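Local atomic coordinates of amidohydrolase (Xanthomonas campestris pv. campestris, PDB entry 4DZH), a protein that probably acts as a zinc-dependent deaminase of the amidohydrolase superfamily, perhaps on 5'-methylthioadenosine or related adenosine compounds. Residues P288-N291 / L292-S296. Residues are numbered along the deposited sequence; the frame is centred on the assembly and turned at random.
With MG (magnesium ion), chain B.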
loop_
_atom_site.group_PDB
_atom_site.type_symbol
_atom_site.label_atom_id
_atom_site.label_comp_id
_atom_site.label_asym_id
_atom_site.label_seq_id
_atom_site.Cartn_x
_atom_site.Cartn_y
_atom_site.Cartn_z
ATOM N N PRO A 288 -9.913 -2.248 -5.363
ATOM C CA PRO A 288 -9.164 -3.501 -5.220
ATOM C C PRO A 288 -8.887 -3.928 -3.775
ATOM O O PRO A 288 -8.907 -5.103 -3.436
ATOM C CB PRO A 288 -7.838 -3.206 -5.952
ATOM C CG PRO A 288 -7.758 -1.658 -6.039
ATOM C CD PRO A 288 -9.196 -1.213 -6.153
ATOM N N GLU A 289 -8.531 -2.972 -2.895
ATOM C CA GLU A 289 -8.147 -3.397 -1.561
ATOM C C GLU A 289 -9.326 -3.999 -0.798
ATOM O O GLU A 289 -9.135 -5.028 -0.079
ATOM C CB GLU A 289 -7.427 -2.266 -0.761
ATOM C CG GLU A 289 -6.105 -1.827 -1.449
ATOM C CD GLU A 289 -5.303 -0.774 -0.720
ATOM O OE1 GLU A 289 -5.675 -0.403 0.436
ATOM O OE2 GLU A 289 -4.261 -0.376 -1.304
ATOM N N SER A 290 -10.502 -3.372 -0.910
ATOM C CA SER A 290 -11.704 -3.911 -0.291
ATOM C C SER A 290 -12.023 -5.284 -0.886
ATOM O O SER A 290 -12.345 -6.217 -0.129
ATOM C CB SER A 290 -12.872 -2.966 -0.494
ATOM O OG SER A 290 -14.089 -3.572 -0.061
ATOM N N ASN A 291 -11.925 -5.392 -2.219
ATOM C CA ASN A 291 -12.242 -6.665 -2.896
ATOM C C ASN A 291 -11.296 -7.782 -2.385
ATOM O O ASN A 291 -11.707 -8.946 -2.163
ATOM C CB ASN A 291 -12.070 -6.563 -4.415
ATOM C CG ASN A 291 -13.052 -5.636 -5.125
ATOM O OD1 ASN A 291 -12.815 -5.276 -6.286
ATOM N ND2 ASN A 291 -14.160 -5.239 -4.462
ATOM N N LEU A 292 -10.000 -7.472 -2.240
ATOM C CA LEU A 292 -9.090 -8.497 -1.819
ATOM C C LEU A 292 -9.375 -8.854 -0.363
ATOM O O LEU A 292 -9.446 -10.032 -0.002
ATOM C CB LEU A 292 -7.630 -8.030 -1.997
ATOM C CG LEU A 292 -7.140 -7.778 -3.415
ATOM C CD1 LEU A 292 -5.671 -7.261 -3.288
ATOM C CD2 LEU A 292 -7.130 -9.087 -4.171
ATOM N N LYS A 293 -9.561 -7.829 0.487
ATOM C CA LYS A 293 -9.702 -8.053 1.919
ATOM C C LYS A 293 -10.979 -8.839 2.235
ATOM O O LYS A 293 -10.948 -9.656 3.149
ATOM C CB LYS A 293 -9.715 -6.698 2.646
ATOM C CG LYS A 293 -9.650 -6.755 4.151
ATOM C CD LYS A 293 -9.430 -5.320 4.722
ATOM C CE LYS A 293 -9.082 -5.307 6.217
ATOM N NZ LYS A 293 -10.262 -5.593 7.093
ATOM N N LEU A 294 -12.049 -8.634 1.464
ATOM C CA LEU A 294 -13.323 -9.318 1.728
ATOM C C LEU A 294 -13.394 -10.616 0.939
ATOM O O LEU A 294 -14.402 -11.340 0.988
ATOM C CB LEU A 294 -14.509 -8.420 1.373
ATOM C CG LEU A 294 -14.649 -7.219 2.327
ATOM C CD1 LEU A 294 -15.775 -6.260 1.883
ATOM C CD2 LEU A 294 -14.821 -7.696 3.755
ATOM N N ALA A 295 -12.333 -10.905 0.195
ATOM C CA ALA A 295 -12.327 -12.066 -0.733
ATOM C C ALA A 295 -13.490 -11.981 -1.709
ATOM O O ALA A 295 -14.172 -12.988 -2.001
ATOM C CB ALA A 295 -12.337 -13.396 0.009
ATOM N N SER A 296 -13.729 -10.789 -2.233
ATOM C CA SER A 296 -14.803 -10.625 -3.205
ATOM C C SER A 296 -14.444 -11.092 -4.596
ATOM O O SER A 296 -15.323 -11.449 -5.386
ATOM C CB SER A 296 -15.276 -9.166 -3.254
ATOM O OG SER A 296 -15.622 -8.751 -1.931
HETATM MG MG MG B . -5.837 1.041 1.825
HETATM O O HOH W 1 -15.354 -5.897 -1.893
HETATM O O HOH W 2 -6.290 2.305 0.278
HETATM O O HOH W 3 -5.380 -0.332 3.436
HETATM O O HOH W 4 -3.754 1.514 1.879
#
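Off one face of the Asn291 carboxamide lies Ser296 CB, 4.3 Å from ND2, while a water sits at the nitrogen end. This water accepts from ND2, donates to Ser290 OG and also bonds Ser296 OG, 2.9 Å away, tying Ser290 and Asn291 of the helix to Ser296. The Asn291 peptide carbonyl faces the same serine: Ser296 N approaches in the carbonyl plane and bonds Asn291 O at 2.7 Å. With Ala295 N bonded to Leu292 O and Ala295 at positive phi (56°), this completes a Schellman motif. Leu294 lies alongside Ser290, with CB 3.4 Å from Ser290 O and CD1 3.7 Å from Ser290 OG. That hydroxyl also bonds Asp316, a zinc ligand, and Ser320. At the other end, Glu289 extends away from the turn and binds magnesium through OE1 at 2.0 Å, with Asn321 and Asp323 completing the protein ligands; Thr332 and Ser328 hold OE2. Helix 288-293, directly after strand 283-286 of the TIM barrel, thus gives magnesium a direct ligand and meets a zinc site at second shell, through the Ser290-Asp316 bond. Pro288 packs on helix 326-341, and Leu292 meets Ala339 of the second subunit.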